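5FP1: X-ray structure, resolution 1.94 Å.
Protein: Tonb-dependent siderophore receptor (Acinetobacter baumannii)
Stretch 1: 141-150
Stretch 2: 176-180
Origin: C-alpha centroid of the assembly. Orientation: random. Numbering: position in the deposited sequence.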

# COMPACT_ATOMS: atom_id res chain seq x y z
N SER A 141 3.26 -6.29 -12.89
CA SER A 141 3.31 -5.34 -13.99
C SER A 141 2.89 -6.01 -15.28
O SER A 141 3.14 -7.21 -15.49
N LYS A 142 2.29 -5.23 -16.15
CA LYS A 142 2.08 -5.61 -17.54
C LYS A 142 3.43 -5.62 -18.23
O LYS A 142 4.13 -4.63 -18.22
N VAL A 143 3.76 -6.71 -18.88
CA VAL A 143 4.98 -6.74 -19.68
C VAL A 143 4.78 -7.35 -21.09
O VAL A 143 3.80 -8.05 -21.36
N ALA A 144 5.72 -7.05 -21.99
CA ALA A 144 5.67 -7.55 -23.36
C ALA A 144 5.45 -9.03 -23.36
O ALA A 144 6.07 -9.77 -22.58
N LYS A 145 4.58 -9.48 -24.25
CA LYS A 145 4.26 -10.88 -24.36
C LYS A 145 3.81 -11.26 -25.78
O LYS A 145 3.73 -10.41 -26.70
N LYS A 146 3.53 -12.53 -26.00
CA LYS A 146 3.18 -12.98 -27.35
C LYS A 146 1.80 -12.48 -27.79
O LYS A 146 0.89 -12.34 -26.98
N GLY A 147 1.66 -12.20 -29.08
CA GLY A 147 0.38 -11.77 -29.62
C GLY A 147 0.34 -10.27 -29.76
O GLY A 147 0.76 -9.55 -28.86
N ASP A 148 -0.15 -9.79 -30.90
CA ASP A 148 -0.20 -8.36 -31.16
C ASP A 148 -1.48 -7.78 -30.61
O ASP A 148 -2.51 -8.46 -30.58
N PHE A 149 -1.41 -6.54 -30.11
CA PHE A 149 -2.62 -5.84 -29.68
C PHE A 149 -2.39 -4.35 -29.46
O PHE A 149 -1.25 -3.90 -29.28
N LEU A 150 -3.49 -3.59 -29.56
CA LEU A 150 -3.51 -2.18 -29.24
C LEU A 150 -4.77 -1.91 -28.43
O LEU A 150 -5.87 -2.18 -28.89
N ILE A 176 10.51 -12.38 -30.24
CA ILE A 176 10.69 -11.03 -29.70
C ILE A 176 9.35 -10.33 -29.72
O ILE A 176 8.60 -10.40 -30.70
N ALA A 177 9.02 -9.69 -28.60
CA ALA A 177 7.86 -8.83 -28.55
C ALA A 177 8.17 -7.57 -27.72
O ALA A 177 9.04 -7.62 -26.86
N ALA A 178 7.51 -6.46 -28.04
CA ALA A 178 7.75 -5.20 -27.35
C ALA A 178 6.42 -4.59 -27.01
O ALA A 178 5.44 -4.81 -27.72
N ARG A 179 6.36 -3.88 -25.88
CA ARG A 179 5.10 -3.35 -25.38
C ARG A 179 5.36 -1.96 -24.81
O ARG A 179 6.44 -1.69 -24.31
N VAL A 180 4.40 -1.06 -24.92
CA VAL A 180 4.50 0.22 -24.24
C VAL A 180 3.12 0.65 -23.77
O VAL A 180 2.15 0.55 -24.51

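Arg-179 dominates the contact between the two stretches. Its CA-to-CB bond points toward stretch 1, and the side chain is fully extended, with chi1, chi2 and chi3 all t. It is buried, and it has the largest area covered by the partner stretch.

One direct hydrogen bond crosses the interface. Arg-179 NH1 donates to Val-143 O at 3.1 Å, and the carbonyl lies at the edge of the guanidinium, near its plane, where the N-H groups point. The Val-143 CA-to-CB bond points away (chi1 p), and the contact is made by its backbone carbonyl. Arg-179 NE and NH2 are hydrogen-bonded elsewhere in the structure.

The two faces of the guanidinium are covered by carbon. Phe-149 CZ lies over one face, 3.6 Å from Arg-179 CZ. The phenyl ring (chi1 p) presents its edge there. Lys-142 CB covers the opposite face, 3.7 Å from Arg-179 CZ. Lys-142 starts toward stretch 2, but its chain (chi1 m, then t throughout) leads away, and Lys-142 NZ is hydrogen-bonded elsewhere in the structure.

The backbones come close at Ala-144 and Arg-179, whose CA atoms are 4.7 Å apart. Ala-144 points toward stretch 2, and its CB is 3.8 Å from Arg-179 CB and 3.5 Å from Ala-177 O. Ala-177 also points in, and its CB rests 3.3 Å from Lys-145 O. Ala-178 CB points away.

Lys-145 brings a second positive charge near Arg-179. Its CA-to-CB bond points away, but the extended chain (chi1 p, then t throughout) brings its end nearer. Lys-145 NZ is 4.4 Å from Arg-179 NH1, two like charges close together. Water 1 bridges them as acceptor from both, with its O 3.3 Å from Lys-145 NZ and 2.9 Å from Arg-179 NH1.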

# COMPACT_ATOMS: atom_id res chain seq x y z
CB SER A 141 4.73 -4.81 -14.18
OG SER A 141 5.21 -4.22 -13.00
CB LYS A 142 1.21 -4.58 -18.23
CG LYS A 142 -0.23 -4.58 -17.73
CD LYS A 142 -0.96 -3.33 -18.19
CE LYS A 142 -2.44 -3.47 -17.89
NZ LYS A 142 -3.11 -2.15 -17.81
CB VAL A 143 6.12 -7.43 -18.89
CG1 VAL A 143 5.76 -8.87 -18.58
CG2 VAL A 143 7.43 -7.34 -19.65
CB ALA A 144 6.97 -7.21 -24.09
CB LYS A 145 3.18 -11.22 -23.32
CG LYS A 145 1.90 -10.45 -23.52
CD LYS A 145 0.93 -10.67 -22.38
CE LYS A 145 -0.42 -10.09 -22.70
NZ LYS A 145 -1.37 -10.30 -21.58
CB LYS A 146 3.24 -14.51 -27.46
CG LYS A 146 2.23 -15.25 -26.61
CD LYS A 146 2.29 -16.75 -26.86
CE LYS A 146 1.21 -17.47 -26.08
NZ LYS A 146 1.48 -18.93 -25.94
CB ASP A 148 -0.07 -8.08 -32.66
CG ASP A 148 1.33 -8.37 -33.17
OD1 ASP A 148 1.79 -9.51 -32.96
OD2 ASP A 148 1.98 -7.48 -33.74
CB PHE A 149 -3.25 -6.50 -28.44
CG PHE A 149 -2.38 -6.50 -27.21
CD1 PHE A 149 -2.35 -5.41 -26.35
CD2 PHE A 149 -1.65 -7.63 -26.86
CE1 PHE A 149 -1.58 -5.42 -25.20
CE2 PHE A 149 -0.88 -7.66 -25.71
CZ PHE A 149 -0.85 -6.55 -24.87
CB LEU A 150 -3.48 -1.32 -30.49
CG LEU A 150 -3.50 0.19 -30.24
CD1 LEU A 150 -2.25 0.66 -29.51
CD2 LEU A 150 -3.64 0.94 -31.55
CB ILE A 176 11.73 -10.23 -30.49
CG1 ILE A 176 13.06 -10.98 -30.56
CG2 ILE A 176 11.96 -8.86 -29.87
CD1 ILE A 176 14.20 -10.23 -31.21
CB ALA A 177 6.67 -9.55 -27.99
CB ALA A 178 8.57 -4.24 -28.21
CB ARG A 179 4.53 -4.26 -24.31
CG ARG A 179 3.17 -3.86 -23.81
CD ARG A 179 2.68 -4.84 -22.77
NE ARG A 179 1.31 -4.58 -22.38
CZ ARG A 179 0.55 -5.44 -21.72
NH1 ARG A 179 1.03 -6.61 -21.34
NH2 ARG A 179 -0.70 -5.12 -21.43
CB VAL A 180 5.14 1.30 -25.12
CG1 VAL A 180 4.28 1.59 -26.33
CG2 VAL A 180 5.35 2.58 -24.30
O HOH W 1 0.05 -8.41 -19.34